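Peroxidase (Cellulomonas bogoriensis 69B4 = DSM 16987, PDB 6QZO) binds heme b and, as a DyP-type peroxidase, probably catalyses the peroxide-dependent oxidation of its substrates. Local coordinates at residues Y331-V335 with D336-T340; P318-A321 with S322-G325; H157-R160 with V161-E165. All blocks are in the same frame, centred on the assembly; numbering follows the deposited sequence.

Overall arrangement
All three contacts are local, each closed within eight to ten residues, and they follow one another in series without nesting or crossing. First comes contact 3, about two and a half turns of helix 152-165 in the N-terminal half of the protein. Contacts 2 and 1 lie in the C-terminal half at the two ends of strand 323-332: contact 2 where the chain leaves a hairpin loop and enters the strand, contact 1 where it passes into helix 335-338 near the heme. The centres of these two are about 32 Å apart. Contacts 2 and 3 both touch the second subunit, and residues 157-165 of one chain meet residues 318-325 of the other across the dimer interface.

Contact 1. Residues Y331-V335 with D336-T340; sequences YQRDV and DAQFT. With HEM (protoporphyrin IX containing Fe), chain I.
Asp334 is the N-cap of the short helix 335-338, which follows strand 323-332: its OD1 accepts from Ala337 N at 3.3 Å. The carboxylate is swung forward over the first turn because CG stands anti to the backbone N (chi1 180°), and the N-H reaches OD1 from above the carboxylate plane. Aspartate suits a cap, since its short chain can serve an N-H that has no earlier helical carbonyl to use, and its negative charge probably interacts favourably with the positive end of the helix dipole.

Gln338 answers from the other segment with both ends of its amide. OE1 takes Asp334 N at 2.8 Å and lies over the face of the Arg333 guanidinium, whose NE is bonded to Asp213 O. NE2 donates to the carbonyls of Leu214 and Glu302, tying the turn to those parts of the same chain. Asp336 OD2 is bonded to His124 NE2, and Gln332 OE1 to Thr330 OG1.

Val335 O is gripped from opposite faces of its plane: Phe339 N comes to 2.9 Å, Thr340 N to 3.0 Å with a nearly straight N-H line (174°), and Thr340 OG1 adds a weak bond. This turn delivers the ring of Phe339 to the heme pocket, where Phe339 CE1 lies 3.5 Å from the vinyl atom CBC of the heme.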
loop_
_atom_site.group_PDB
_atom_site.type_symbol
_atom_site.label_atom_id
_atom_site.label_comp_id
_atom_site.label_asym_id
_atom_site.label_seq_id
_atom_site.Cartn_x
_atom_site.Cartn_y
_atom_site.Cartn_z
ATOM N N TYR A 331 -15.335 -3.565 -16.352
ATOM C CA TYR A 331 -16.775 -3.883 -16.202
ATOM C C TYR A 331 -17.475 -3.710 -17.553
ATOM O O TYR A 331 -17.222 -2.712 -18.243
ATOM C CB TYR A 331 -17.420 -2.986 -15.153
ATOM C CG TYR A 331 -16.895 -3.194 -13.760
ATOM C CD1 TYR A 331 -17.341 -4.247 -12.982
ATOM C CD2 TYR A 331 -15.974 -2.321 -13.210
ATOM C CE1 TYR A 331 -16.866 -4.448 -11.702
ATOM C CE2 TYR A 331 -15.479 -2.512 -11.938
ATOM C CZ TYR A 331 -15.930 -3.580 -11.178
ATOM O OH TYR A 331 -15.482 -3.749 -9.897
ATOM N N GLN A 332 -18.331 -4.670 -17.906
ATOM C CA GLN A 332 -19.067 -4.709 -19.201
ATOM C C GLN A 332 -20.284 -5.635 -19.060
ATOM O O GLN A 332 -20.252 -6.520 -18.175
ATOM C CB GLN A 332 -18.108 -5.151 -20.311
ATOM C CG GLN A 332 -17.421 -6.486 -20.056
ATOM C CD GLN A 332 -16.230 -6.380 -19.132
ATOM O OE1 GLN A 332 -15.315 -5.585 -19.347
ATOM N NE2 GLN A 332 -16.225 -7.199 -18.099
ATOM N N ARG A 333 -21.318 -5.454 -19.889
ATOM C CA ARG A 333 -22.539 -6.309 -19.858
ATOM C C ARG A 333 -22.129 -7.770 -20.101
ATOM O O ARG A 333 -22.590 -8.626 -19.344
ATOM C CB ARG A 333 -23.578 -5.846 -20.888
ATOM C CG ARG A 333 -24.918 -6.571 -20.795
ATOM C CD ARG A 333 -25.902 -6.249 -21.919
ATOM N NE ARG A 333 -25.407 -5.540 -23.100
ATOM C CZ ARG A 333 -24.900 -6.102 -24.206
ATOM N NH1 ARG A 333 -24.813 -7.418 -24.330
ATOM N NH2 ARG A 333 -24.493 -5.333 -25.197
ATOM N N ASP A 334 -21.269 -8.024 -21.096
ATOM C CA ASP A 334 -20.970 -9.387 -21.616
ATOM C C ASP A 334 -19.480 -9.475 -21.966
ATOM O O ASP A 334 -19.056 -8.824 -22.933
ATOM C CB ASP A 334 -21.892 -9.716 -22.798
ATOM C CG ASP A 334 -21.690 -11.083 -23.439
ATOM O OD1 ASP A 334 -20.624 -11.703 -23.219
ATOM O OD2 ASP A 334 -22.599 -11.512 -24.176
ATOM N N VAL A 335 -18.722 -10.287 -21.219
ATOM C CA VAL A 335 -17.238 -10.435 -21.361
ATOM C C VAL A 335 -16.912 -10.890 -22.791
ATOM O O VAL A 335 -16.055 -10.267 -23.429
ATOM C CB VAL A 335 -16.664 -11.417 -20.325
ATOM C CG1 VAL A 335 -15.160 -11.582 -20.478
ATOM C CG2 VAL A 335 -17.012 -11.005 -18.900
ATOM N N ASP A 336 -17.587 -11.935 -23.258
ATOM C CA ASP A 336 -17.327 -12.628 -24.555
ATOM C C ASP A 336 -17.566 -11.685 -25.734
ATOM O O ASP A 336 -16.816 -11.773 -26.718
ATOM C CB ASP A 336 -18.201 -13.877 -24.701
ATOM C CG ASP A 336 -17.632 -15.101 -23.990
ATOM O OD1 ASP A 336 -16.424 -15.236 -23.944
ATOM O OD2 ASP A 336 -18.404 -15.931 -23.534
ATOM N N ALA A 337 -18.608 -10.847 -25.663
ATOM C CA ALA A 337 -19.027 -9.945 -26.760
ATOM C C ALA A 337 -18.199 -8.647 -26.758
ATOM O O ALA A 337 -18.059 -8.040 -27.842
ATOM C CB ALA A 337 -20.499 -9.647 -26.633
ATOM N N GLN A 338 -17.680 -8.221 -25.603
ATOM C CA GLN A 338 -17.190 -6.832 -25.378
ATOM C C GLN A 338 -15.684 -6.830 -25.079
ATOM O O GLN A 338 -14.941 -6.155 -25.829
ATOM C CB GLN A 338 -18.015 -6.176 -24.266
ATOM C CG GLN A 338 -19.509 -6.119 -24.583
ATOM C CD GLN A 338 -20.266 -5.266 -23.601
ATOM O OE1 GLN A 338 -21.024 -5.771 -22.773
ATOM N NE2 GLN A 338 -20.038 -3.961 -23.665
ATOM N N PHE A 339 -15.235 -7.561 -24.058
ATOM C CA PHE A 339 -13.813 -7.552 -23.616
ATOM C C PHE A 339 -12.968 -8.468 -24.506
ATOM O O PHE A 339 -11.982 -7.998 -25.117
ATOM C CB PHE A 339 -13.670 -7.934 -22.140
ATOM C CG PHE A 339 -12.233 -7.983 -21.681
ATOM C CD1 PHE A 339 -11.576 -6.837 -21.271
ATOM C CD2 PHE A 339 -11.530 -9.180 -21.697
ATOM C CE1 PHE A 339 -10.253 -6.887 -20.859
ATOM C CE2 PHE A 339 -10.194 -9.219 -21.303
ATOM C CZ PHE A 339 -9.560 -8.073 -20.875
ATOM N N THR A 340 -13.341 -9.739 -24.576
ATOM C CA THR A 340 -12.523 -10.830 -25.173
ATOM C C THR A 340 -12.115 -10.519 -26.610
ATOM O O THR A 340 -10.995 -10.835 -26.999
ATOM C CB THR A 340 -13.263 -12.159 -25.057
ATOM O OG1 THR A 340 -13.477 -12.298 -23.655
ATOM C CG2 THR A 340 -12.497 -13.328 -25.624
HETATM C CHA HEM I . -5.896 2.798 -23.653
HETATM C CHB HEM I . -2.079 1.579 -20.989
HETATM C CHC HEM I . -3.544 -3.024 -21.017
HETATM C CHD HEM I . -7.574 -1.738 -23.328
HETATM C C1A HEM I . -4.722 2.845 -22.953
HETATM C C2A HEM I . -3.891 3.999 -22.852
HETATM C C3A HEM I . -2.810 3.643 -22.112
HETATM C C4A HEM I . -2.987 2.295 -21.733
HETATM C CMA HEM I . -1.628 4.514 -21.731
HETATM C CAA HEM I . -4.123 5.353 -23.498
HETATM C CBA HEM I . -4.932 6.318 -22.632
HETATM C CGA HEM I . -6.358 5.872 -22.591
HETATM O O1A HEM I . -6.698 5.118 -21.637
HETATM O O2A HEM I . -7.159 6.238 -23.496
HETATM C C1B HEM I . -2.169 0.207 -20.785
HETATM C C2B HEM I . -1.177 -0.510 -20.064
HETATM C C3B HEM I . -1.576 -1.825 -20.067
HETATM C C4B HEM I . -2.835 -1.849 -20.824
HETATM C CMB HEM I . 0.066 0.086 -19.408
HETATM C CAB HEM I . -0.991 -3.013 -19.414
HETATM C CBB HEM I . -0.040 -2.953 -18.483
HETATM C C1C HEM I . -4.772 -3.090 -21.634
HETATM C C2C HEM I . -5.494 -4.270 -21.806
HETATM C C3C HEM I . -6.656 -3.951 -22.469
HETATM C C4C HEM I . -6.630 -2.518 -22.698
HETATM C CMC HEM I . -5.133 -5.668 -21.384
HETATM C CAC HEM I . -7.584 -5.079 -22.746
HETATM C CBC HEM I . -8.738 -4.993 -23.349
HETATM C C1D HEM I . -7.417 -0.365 -23.603
HETATM C C2D HEM I . -8.444 0.418 -24.314
HETATM C C3D HEM I . -7.972 1.673 -24.423
HETATM C C4D HEM I . -6.657 1.644 -23.760
HETATM C CMD HEM I . -9.779 -0.032 -24.884
HETATM C CAD HEM I . -8.675 2.860 -25.093
HETATM C CBD HEM I . -8.310 2.936 -26.590
HETATM C CGD HEM I . -8.993 4.047 -27.381
HETATM O O1D HEM I . -10.171 3.915 -27.777
HETATM O O2D HEM I . -8.381 5.109 -27.687
HETATM N NA HEM I . -4.156 1.814 -22.263
HETATM N NB HEM I . -3.122 -0.619 -21.220
HETATM N NC HEM I . -5.448 -2.039 -22.177
HETATM N ND HEM I . -6.375 0.421 -23.298
HETATM FE FE HEM I . -4.802 -0.058 -22.363
#

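Contact 2. Residues P318-A321 with S322-G325; sequences PGRA and SDSG
The hairpin loop between strands 306-314 and 323-332 ends here, and Arg320, near the end of that loop, folds its side chain forward along the backbone to Ser322 and Asp323 at the start of the second strand. The chain of Arg320 leaves with CG anti to its own carbonyl carbon (chi1 -52°) and is bent at chi2 and chi3, which lays the guanidinium beside the backbone. The carbonyl oxygen Ser322 O sits over one guanidinium face, 3.2 Å from Arg320 NH2. The angle at NH2 is too poor for a hydrogen bond, so any attraction is probably electrostatic. Asp323 OD1 lies instead at the edge, in the guanidinium plane, and Arg320 NH2 to Asp323 OD1 is a long salt bridge of 3.9 Å. Arginine suits this exposed position: its flat charged end can lie against a carbonyl and a carboxylate while staying in reach of water.

In the fold, this is the turn between the second and third strands of the C-terminal ferredoxin-like sheet, as in the dimeric alpha-beta barrel clan. Asp323 and Gly325 pair through their backbones with Glu314 and Tyr312 of the first hairpin strand, while Ser324 pairs with Met238 on the other flank and its OG reaches back to Asp313 OD1 of strand 306-314.

The loop also faces the second subunit. Ser322 CB turns away from the preceding residues, and its OG is hydrogen-bonded to Arg160 NH1 of the second subunit, a small hydroxyl residue giving that guanidinium a partner without bulk, while Ala321, equally compact, packs against Thr163 of the second subunit.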
loop_
_atom_site.group_PDB
_atom_site.type_symbol
_atom_site.label_atom_id
_atom_site.label_comp_id
_atom_site.label_asym_id
_atom_site.label_seq_id
_atom_site.Cartn_x
_atom_site.Cartn_y
_atom_site.Cartn_z
ATOM N N PRO A 318 13.576 -11.707 -4.987
ATOM C CA PRO A 318 15.003 -11.611 -4.678
ATOM C C PRO A 318 15.907 -10.885 -5.682
ATOM O O PRO A 318 16.668 -10.079 -5.184
ATOM C CB PRO A 318 15.423 -13.079 -4.530
ATOM C CG PRO A 318 14.181 -13.733 -3.942
ATOM C CD PRO A 318 13.025 -13.017 -4.607
ATOM N N GLY A 319 15.840 -11.138 -7.000
ATOM C CA GLY A 319 16.883 -10.648 -7.926
ATOM C C GLY A 319 16.626 -9.245 -8.476
ATOM O O GLY A 319 17.495 -8.746 -9.201
ATOM N N ARG A 320 15.469 -8.640 -8.183
ATOM C CA ARG A 320 14.891 -7.548 -9.011
ATOM C C ARG A 320 14.749 -6.248 -8.213
ATOM O O ARG A 320 14.631 -6.308 -6.972
ATOM C CB ARG A 320 13.530 -7.990 -9.550
ATOM C CG ARG A 320 13.529 -9.342 -10.257
ATOM C CD ARG A 320 12.591 -9.380 -11.455
ATOM N NE ARG A 320 11.243 -8.977 -11.041
ATOM C CZ ARG A 320 10.245 -8.605 -11.839
ATOM N NH1 ARG A 320 10.385 -8.596 -13.155
ATOM N NH2 ARG A 320 9.085 -8.234 -11.309
ATOM N N ALA A 321 14.749 -5.118 -8.920
ATOM C CA ALA A 321 14.573 -3.754 -8.365
ATOM C C ALA A 321 13.101 -3.507 -8.006
ATOM O O ALA A 321 12.831 -2.906 -6.951
ATOM C CB ALA A 321 15.074 -2.737 -9.365
ATOM N N SER A 322 12.186 -3.938 -8.865
ATOM C CA SER A 322 10.742 -3.578 -8.784
ATOM C C SER A 322 9.864 -4.780 -9.149
ATOM O O SER A 322 10.295 -5.624 -9.945
ATOM C CB SER A 322 10.432 -2.384 -9.670
ATOM O OG SER A 322 11.269 -1.276 -9.373
ATOM N N ASP A 323 8.667 -4.837 -8.575
ATOM C CA ASP A 323 7.531 -5.674 -9.027
ATOM C C ASP A 323 6.336 -4.736 -9.165
ATOM O O ASP A 323 5.575 -4.596 -8.181
ATOM C CB ASP A 323 7.268 -6.864 -8.095
ATOM C CG ASP A 323 6.135 -7.780 -8.580
ATOM O OD1 ASP A 323 5.642 -7.565 -9.702
ATOM O OD2 ASP A 323 5.768 -8.707 -7.868
ATOM N N SER A 324 6.245 -4.082 -10.323
ATOM C CA SER A 324 5.239 -3.042 -10.625
ATOM C C SER A 324 4.353 -3.513 -11.770
ATOM O O SER A 324 4.829 -4.338 -12.605
ATOM C CB SER A 324 5.898 -1.738 -10.948
ATOM O OG SER A 324 6.728 -1.340 -9.873
ATOM N N GLY A 325 3.114 -3.020 -11.807
ATOM C CA GLY A 325 2.202 -3.323 -12.921
ATOM C C GLY A 325 0.865 -2.636 -12.778
ATOM O O GLY A 325 0.763 -1.673 -11.989
#

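Contact 3. Residues H157-R160 with V161-E165; sequences HAVR and VLTKE
Arg160 and Lys164, one helical turn apart, lie against each other through their aliphatic and flat parts. The methylenes of Lys164 pass over one face of the guanidinium, bringing Lys164 CD to 3.4 Å from Arg160 NE. A bend at chi2 (71°) turns the arginine chain along the helix toward the lysine. No partner is modelled for the buried NE, but the second subunit supplies the charged ends: Arg160 NH1 bonds Ser322 of that chain, NH2 bridges its Asp241 and Asp244, and Lys164 NZ joins in, so two cations share the carboxylate of Asp244. Were Arg160 cut back to an alanine, Asp241 of the second subunit would probably lose this salt-bridge mate and Lys164 the flat group its methylenes cover.

A second kind of contact is CH-pi. Val161 CG2 sits over the face of the His157 ring, 3.8 Å from its centroid and displaced toward the rim. His157 NE2 is bonded to Asp87 OD2, which helps to fix the ring's rotation, and the branched valine places CG2 3.4 Å above the ring plane.

Hydrogen bonds make up the third group. Val161 N to His157 O and Leu162 N to Ala158 O are both 2.9 Å, the regular helical pattern. Val159 O takes two donors from opposite faces of its plane, Thr163 N at 3.0 Å and Thr163 OG1 at 2.6 Å; threonine thus satisfies its buried hydroxyl inside the helix.

Val159 and Ala158 turn to strands 47-55 and 143-149, and Val161 and Leu162 to helix 61-78. Such i to i+4 pairing in a helix packed on a sheet belongs here to the beta-alpha-beta crossover from strand 143-149 to strand 170-179 of the N-terminal ferredoxin-like fold.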
loop_
_atom_site.group_PDB
_atom_site.type_symbol
_atom_site.label_atom_id
_atom_site.label_comp_id
_atom_site.label_asym_id
_atom_site.label_seq_id
_atom_site.Cartn_x
_atom_site.Cartn_y
_atom_site.Cartn_z
ATOM N N HIS A 157 -9.126 -2.311 7.640
ATOM C CA HIS A 157 -10.184 -2.702 8.604
ATOM C C HIS A 157 -11.308 -3.437 7.877
ATOM O O HIS A 157 -11.637 -4.555 8.305
ATOM C CB HIS A 157 -10.761 -1.508 9.343
ATOM C CG HIS A 157 -11.720 -1.945 10.390
ATOM N ND1 HIS A 157 -11.348 -2.819 11.380
ATOM C CD2 HIS A 157 -13.019 -1.672 10.585
ATOM C CE1 HIS A 157 -12.388 -3.045 12.160
ATOM N NE2 HIS A 157 -13.423 -2.355 11.690
ATOM N N ALA A 158 -11.877 -2.822 6.839
ATOM C CA ALA A 158 -12.976 -3.409 6.045
ATOM C C ALA A 158 -12.603 -4.828 5.620
ATOM O O ALA A 158 -13.403 -5.757 5.837
ATOM C CB ALA A 158 -13.261 -2.546 4.852
ATOM N N VAL A 159 -11.415 -4.983 5.033
ATOM C CA VAL A 159 -10.903 -6.293 4.537
ATOM C C VAL A 159 -10.847 -7.279 5.708
ATOM O O VAL A 159 -11.258 -8.451 5.528
ATOM C CB VAL A 159 -9.530 -6.118 3.854
ATOM C CG1 VAL A 159 -8.780 -7.433 3.691
ATOM C CG2 VAL A 159 -9.666 -5.396 2.515
ATOM N N ARG A 160 -10.343 -6.850 6.862
ATOM C CA ARG A 160 -10.226 -7.724 8.069
ATOM C C ARG A 160 -11.636 -8.181 8.475
ATOM O O ARG A 160 -11.823 -9.388 8.738
ATOM C CB ARG A 160 -9.495 -6.965 9.185
ATOM C CG ARG A 160 -9.466 -7.663 10.543
ATOM C CD ARG A 160 -8.563 -8.868 10.570
ATOM N NE ARG A 160 -8.541 -9.571 11.845
ATOM C CZ ARG A 160 -8.023 -10.791 12.027
ATOM N NH1 ARG A 160 -7.467 -11.436 11.016
ATOM N NH2 ARG A 160 -8.097 -11.394 13.201
ATOM N N VAL A 161 -12.603 -7.267 8.527
ATOM C CA VAL A 161 -13.989 -7.578 8.992
ATOM C C VAL A 161 -14.642 -8.543 8.003
ATOM O O VAL A 161 -15.174 -9.573 8.462
ATOM C CB VAL A 161 -14.815 -6.299 9.190
ATOM C CG1 VAL A 161 -16.294 -6.601 9.349
ATOM C CG2 VAL A 161 -14.298 -5.492 10.388
ATOM N N LEU A 162 -14.595 -8.244 6.705
ATOM C CA LEU A 162 -15.282 -9.060 5.677
ATOM C C LEU A 162 -14.653 -10.457 5.630
ATOM O O LEU A 162 -15.407 -11.442 5.484
ATOM C CB LEU A 162 -15.195 -8.364 4.319
ATOM C CG LEU A 162 -15.939 -7.035 4.250
ATOM C CD1 LEU A 162 -15.490 -6.226 3.039
ATOM C CD2 LEU A 162 -17.445 -7.244 4.232
ATOM N N THR A 163 -13.328 -10.544 5.778
ATOM C CA THR A 163 -12.567 -11.814 5.717
ATOM C C THR A 163 -12.966 -12.685 6.910
ATOM O O THR A 163 -13.276 -13.876 6.696
ATOM C CB THR A 163 -11.056 -11.558 5.667
ATOM O OG1 THR A 163 -10.798 -10.762 4.516
ATOM C CG2 THR A 163 -10.235 -12.825 5.590
ATOM N N LYS A 164 -12.940 -12.117 8.118
ATOM C CA LYS A 164 -13.336 -12.810 9.369
ATOM C C LYS A 164 -14.774 -13.330 9.270
ATOM O O LYS A 164 -15.033 -14.428 9.774
ATOM C CB LYS A 164 -13.256 -11.848 10.557
ATOM C CG LYS A 164 -11.891 -11.696 11.178
ATOM C CD LYS A 164 -11.821 -10.525 12.148
ATOM C CE LYS A 164 -12.699 -10.728 13.363
ATOM N NZ LYS A 164 -12.496 -9.651 14.374
ATOM N N GLU A 165 -15.676 -12.542 8.685
ATOM C CA GLU A 165 -17.120 -12.878 8.599
ATOM C C GLU A 165 -17.312 -14.175 7.805
ATOM O O GLU A 165 -18.260 -14.912 8.121
ATOM C CB GLU A 165 -17.883 -11.743 7.925
ATOM C CG GLU A 165 -19.310 -11.654 8.378
ATOM C CD GLU A 165 -19.401 -11.227 9.821
ATOM O OE1 GLU A 165 -19.170 -10.027 10.105
ATOM O OE2 GLU A 165 -19.668 -12.112 10.671
#